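Vinylacetyl-CoA Delta-isomerase (Nitrosopumilus maritimus SCM1, PDB 6VJR) probably dehydrates 4-hydroxybutyryl-CoA and isomerises vinylacetyl-CoA, using a flavin and a [4Fe-4S] cluster. Local coordinates at residues A[82-85]-A[86-89]; A[234-237]-A[238-241]. All coordinates share one frame; numbering follows the deposited sequence. Where two conformers were deposited one is given.

How the interactions relate
Interaction 1 is a little over two turns of the helix 77-94, buried, its centre about 13 Å from the centre of the chain, and turned on one side toward the iron-sulfur cluster. Interaction 2 sits nearer the surface, its centre about 25 Å from that of the chain, in the loop between strands 224-228 and 254-259. The two do not touch: their nearest atoms are about 22 Å apart. Carbonyl oxygens mark the difference. In 82-89 they accept i to i+4 helix bonds, and the side chains add an amide pair; in 234-241 carbonyls of a short 3-10 turn and of the loop after it bind sodium. Each contact also borders another subunit, the second at interaction 1 and the third at interaction 2.

Interaction 1 (A[82-85]-A[86-89]); sequences LQNK and MQRK
Four successive alpha-helical bonds tie 82-85 to 86-89, each from an amide N to the carbonyl O four residues back, as from Q87 N to Q83 O at 2.9 Å. The stretch belongs to the helix 77-94, and one of its faces looks onto the cluster site. On that face N84 and Q87, three residues apart, join their amides: N84 ND2 gives a hydrogen to Q87 OE1 over 2.9 Å, with an N-H...O angle of 163°. The acceptor lies in the plane of the N84 amide, while the two amide planes are turned 33° from each other. Q87 reaches this position with CG anti to its carbonyl carbon (chi1 -73°), which lays the chain back over the preceding turn and brings CG to 3.1 Å from Q83 O. Its other end, NE2, makes a weak hydrogen bond to S292 OG, and the side chain also touches C101 and C295, two ligands of the [4Fe-4S] cluster, which lies about 5 Å from the Q87 side chain. With an alanine in place of this glutamine, N84 ND2 would probably lose its acceptor on OE1 and a gap would open beside C101 and C295. The other polar atom of the N84 amide, OD1, bonds to S344 OG. R88 extends away from the turn to salt bridges with D301 and E334, and K85 NZ reaches K496 O of the second subunit. M86 keeps to the helix flank, its CB 3.4 Å from L82 O.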
loop_
_atom_site.group_PDB
_atom_site.type_symbol
_atom_site.label_atom_id
_atom_site.label_comp_id
_atom_site.label_asym_id
_atom_site.label_seq_id
_atom_site.Cartn_x
_atom_site.Cartn_y
_atom_site.Cartn_z
ATOM N N LEU A 82 -21.600 19.110 -12.955
ATOM C CA LEU A 82 -22.836 18.393 -13.230
ATOM C C LEU A 82 -22.634 17.139 -14.077
ATOM O O LEU A 82 -23.355 16.145 -13.906
ATOM C CB LEU A 82 -23.804 19.368 -13.868
ATOM C CG LEU A 82 -24.479 20.300 -12.862
ATOM C CD1 LEU A 82 -25.122 21.440 -13.609
ATOM C CD2 LEU A 82 -25.571 19.614 -12.051
ATOM N N GLN A 83 -21.635 17.156 -14.973
ATOM C CA GLN A 83 -21.282 15.937 -15.711
ATOM C C GLN A 83 -20.920 14.846 -14.691
ATOM O O GLN A 83 -21.412 13.712 -14.800
ATOM C CB GLN A 83 -20.049 16.079 -16.620
ATOM C CG GLN A 83 -20.231 17.031 -17.795
ATOM C CD GLN A 83 -18.952 17.258 -18.566
ATOM O OE1 GLN A 83 -17.848 17.090 -18.038
ATOM N NE2 GLN A 83 -19.081 17.606 -19.825
ATOM N N ASN A 84 -20.085 15.197 -13.705
ATOM C CA ASN A 84 -19.645 14.236 -12.677
ATOM C C ASN A 84 -20.794 13.747 -11.795
ATOM O O ASN A 84 -20.912 12.572 -11.508
ATOM C CB ASN A 84 -18.534 14.820 -11.818
ATOM C CG ASN A 84 -17.184 15.003 -12.460
ATOM O OD1 ASN A 84 -16.392 15.807 -11.961
ATOM N ND2 ASN A 84 -16.858 14.243 -13.499
ATOM N N LYS A 85 -21.696 14.645 -11.405
ATOM C CA LYS A 85 -22.858 14.261 -10.596
ATOM C C LYS A 85 -23.725 13.247 -11.360
ATOM O O LYS A 85 -24.152 12.230 -10.813
ATOM C CB LYS A 85 -23.637 15.496 -10.214
ATOM C CG LYS A 85 -22.917 16.439 -9.286
ATOM C CD LYS A 85 -23.720 17.644 -8.893
ATOM C CE LYS A 85 -23.121 18.359 -7.747
ATOM N NZ LYS A 85 -23.840 19.579 -7.461
ATOM N N MET A 86 -23.983 13.529 -12.647
ATOM C CA MET A 86 -24.709 12.639 -13.540
ATOM C C MET A 86 -24.021 11.281 -13.664
ATOM O O MET A 86 -24.681 10.241 -13.620
ATOM C CB MET A 86 -24.970 13.350 -14.882
ATOM C CG MET A 86 -25.701 12.433 -15.869
ATOM S SD MET A 86 -25.967 13.213 -17.463
ATOM C CE MET A 86 -24.317 13.292 -18.149
ATOM N N GLN A 87 -22.716 11.314 -13.929
ATOM C CA GLN A 87 -21.909 10.096 -14.048
ATOM C C GLN A 87 -22.044 9.180 -12.824
ATOM O O GLN A 87 -22.235 7.962 -12.966
ATOM C CB GLN A 87 -20.474 10.463 -14.338
ATOM C CG GLN A 87 -20.250 10.972 -15.755
ATOM C CD GLN A 87 -18.979 11.772 -15.925
ATOM O OE1 GLN A 87 -18.378 12.237 -14.950
ATOM N NE2 GLN A 87 -18.549 11.925 -17.177
ATOM N N ARG A 88 -21.906 9.750 -11.624
ATOM C CA ARG A 88 -21.979 8.927 -10.414
ATOM C C ARG A 88 -23.400 8.358 -10.274
ATOM O O ARG A 88 -23.622 7.198 -9.932
ATOM C CB ARG A 88 -21.540 9.683 -9.160
ATOM C CG ARG A 88 -21.511 8.776 -7.937
ATOM C CD ARG A 88 -20.954 9.475 -6.753
ATOM N NE ARG A 88 -20.826 8.531 -5.631
ATOM C CZ ARG A 88 -20.118 8.772 -4.560
ATOM N NH1 ARG A 88 -19.513 9.938 -4.391
ATOM N NH2 ARG A 88 -19.961 7.852 -3.657
ATOM N N LYS A 89 -24.404 9.193 -10.562
ATOM C CA LYS A 89 -25.777 8.712 -10.496
ATOM C C LYS A 89 -26.031 7.547 -11.463
ATOM O O LYS A 89 -26.676 6.569 -11.101
ATOM C CB LYS A 89 -26.745 9.874 -10.764
ATOM C CG LYS A 89 -28.191 9.529 -10.796
ATOM C CD LYS A 89 -28.660 8.913 -9.525
ATOM C CE LYS A 89 -28.689 9.807 -8.414
ATOM N NZ LYS A 89 -29.883 9.413 -7.641
#

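Interaction 2 (A[234-237]-A[238-241]); sequences DTRS and MEEG. With NA (sodium ion), chain K; NA (sodium ion), chain L.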
loop_
_atom_site.group_PDB
_atom_site.type_symbol
_atom_site.label_atom_id
_atom_site.label_comp_id
_atom_site.label_asym_id
_atom_site.label_seq_id
_atom_site.Cartn_x
_atom_site.Cartn_y
_atom_site.Cartn_z
ATOM N N ASP A 234 -19.121 -13.569 -20.637
ATOM C CA ASP A 234 -20.015 -12.972 -21.632
ATOM C C ASP A 234 -21.240 -13.866 -21.895
ATOM O O ASP A 234 -22.378 -13.393 -21.919
ATOM C CB ASP A 234 -19.268 -12.657 -22.917
ATOM C CG ASP A 234 -18.315 -13.708 -23.497
ATOM O OD1 ASP A 234 -18.348 -14.899 -23.054
ATOM O OD2 ASP A 234 -17.472 -13.322 -24.341
ATOM N N THR A 235 -20.998 -15.154 -22.107
ATOM C CA THR A 235 -22.029 -16.044 -22.596
ATOM C C THR A 235 -23.062 -16.412 -21.543
ATOM O O THR A 235 -24.094 -16.983 -21.906
ATOM C CB THR A 235 -21.459 -17.265 -23.296
ATOM O OG1 THR A 235 -20.682 -17.941 -22.323
ATOM C CG2 THR A 235 -20.695 -16.889 -24.559
ATOM N N ARG A 236 -22.867 -16.016 -20.269
ATOM C CA ARG A 236 -23.929 -16.243 -19.315
ATOM C C ARG A 236 -25.195 -15.511 -19.745
ATOM O O ARG A 236 -26.321 -15.929 -19.405
ATOM C CB ARG A 236 -23.533 -15.804 -17.912
ATOM C CG ARG A 236 -22.447 -16.713 -17.357
ATOM C CD ARG A 236 -22.193 -16.455 -15.924
ATOM N NE ARG A 236 -21.064 -17.201 -15.364
ATOM C CZ ARG A 236 -20.696 -17.180 -14.104
ATOM N NH1 ARG A 236 -21.399 -16.519 -13.232
ATOM N NH2 ARG A 236 -19.601 -17.838 -13.680
ATOM N N SER A 237 -25.000 -14.376 -20.406
ATOM C CA SER A 237 -26.104 -13.580 -20.909
ATOM C C SER A 237 -27.001 -14.390 -21.844
ATOM O O SER A 237 -28.186 -14.106 -21.928
ATOM C CB SER A 237 -25.598 -12.345 -21.626
ATOM O OG SER A 237 -24.868 -12.699 -22.797
ATOM N N MET A 238 -26.407 -15.321 -22.593
ATOM C CA MET A 238 -27.080 -16.107 -23.605
ATOM C C MET A 238 -27.720 -17.371 -23.032
ATOM O O MET A 238 -28.411 -18.072 -23.764
ATOM C CB MET A 238 -26.090 -16.475 -24.716
ATOM C CG MET A 238 -25.569 -15.226 -25.397
ATOM S SD MET A 238 -24.094 -15.429 -26.406
ATOM C CE MET A 238 -24.675 -16.571 -27.665
ATOM N N GLU A 239 -27.431 -17.684 -21.767
ATOM C CA GLU A 239 -28.032 -18.818 -21.086
ATOM C C GLU A 239 -29.383 -18.386 -20.529
ATOM O O GLU A 239 -29.550 -17.243 -20.129
ATOM C CB GLU A 239 -27.218 -19.294 -19.877
ATOM C CG GLU A 239 -25.749 -19.628 -20.132
ATOM C CD GLU A 239 -24.928 -19.709 -18.833
ATOM O OE1 GLU A 239 -23.678 -19.923 -18.967
ATOM O OE2 GLU A 239 -25.528 -19.557 -17.687
ATOM N N GLU A 240 -30.330 -19.316 -20.507
ATOM C CA GLU A 240 -31.594 -19.084 -19.842
ATOM C C GLU A 240 -31.296 -18.918 -18.359
ATOM O O GLU A 240 -30.366 -19.523 -17.794
ATOM C CB GLU A 240 -32.595 -20.224 -20.040
ATOM C CG GLU A 240 -32.931 -20.431 -21.507
ATOM C CD GLU A 240 -34.210 -19.752 -21.963
ATOM O OE1 GLU A 240 -34.335 -18.528 -21.735
ATOM O OE2 GLU A 240 -35.086 -20.460 -22.528
ATOM N N GLY A 241 -32.064 -18.039 -17.764
ATOM C CA GLY A 241 -31.938 -17.700 -16.365
ATOM C C GLY A 241 -31.110 -16.431 -16.225
ATOM O O GLY A 241 -30.169 -16.203 -16.988
HETATM NA NA NA K . -28.316 -15.880 -18.200
HETATM NA NA NA L . -30.203 -13.077 -21.136
HETATM O O HOH W 1 -22.338 -20.127 -21.135
HETATM O O HOH W 2 -27.681 -17.984 -16.944
HETATM O O HOH W 3 -29.422 -13.970 -18.996
HETATM O O HOH W 4 -29.304 -10.795 -21.650
HETATM O O HOH W 5 -31.993 -11.738 -19.770
HETATM O O HOH W 6 -31.705 -12.763 -22.471
#
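A sodium-binding loop brings R236, E239 and G241 together between strands 224-228 and 254-259. Three backbone carbonyls face the first sodium ion: R236 O at 2.3 Å, G241 O at 2.2 Å and the more distant E239 O, with two waters and D245 of the same chain completing the shell. One of these waters also binds a second sodium, whose ligands include S237 O and three further waters. R236 O and S237 O come from a 3-10 turn from D234 through M238, its i to i+3 bonds passing from M238 N to T235 O (2.9 Å) and from E239 N to R236 O; E239 O and G241 O follow from the loop after it. In the second of these bonds the donor stands 72° out of the carbonyl plane, so R236 O can serve the amide and the metal from different directions. At the start of the turn, D234 O takes a hydrogen from the backbone N of S237 and, in the conformer described, one from its OG at 2.7 Å, a chi1 of 65° folding that hydroxyl back over the turn. E239 lies alongside R236, pointing the same way, and packs its carboxylate over the arginine's aliphatic base, OE1 3.8 Å from R236 CG. The charged ends find other mates: R236 pairs with E429, and E239 OE2 with R230 of the third subunit. A water bridges T235 OG1 and E239 OE1, donating to the carboxylate at 2.6 Å. On another side of the turn the sulfur of M238 rests against the methyl of T235, SD to CG2 at 4.1 Å.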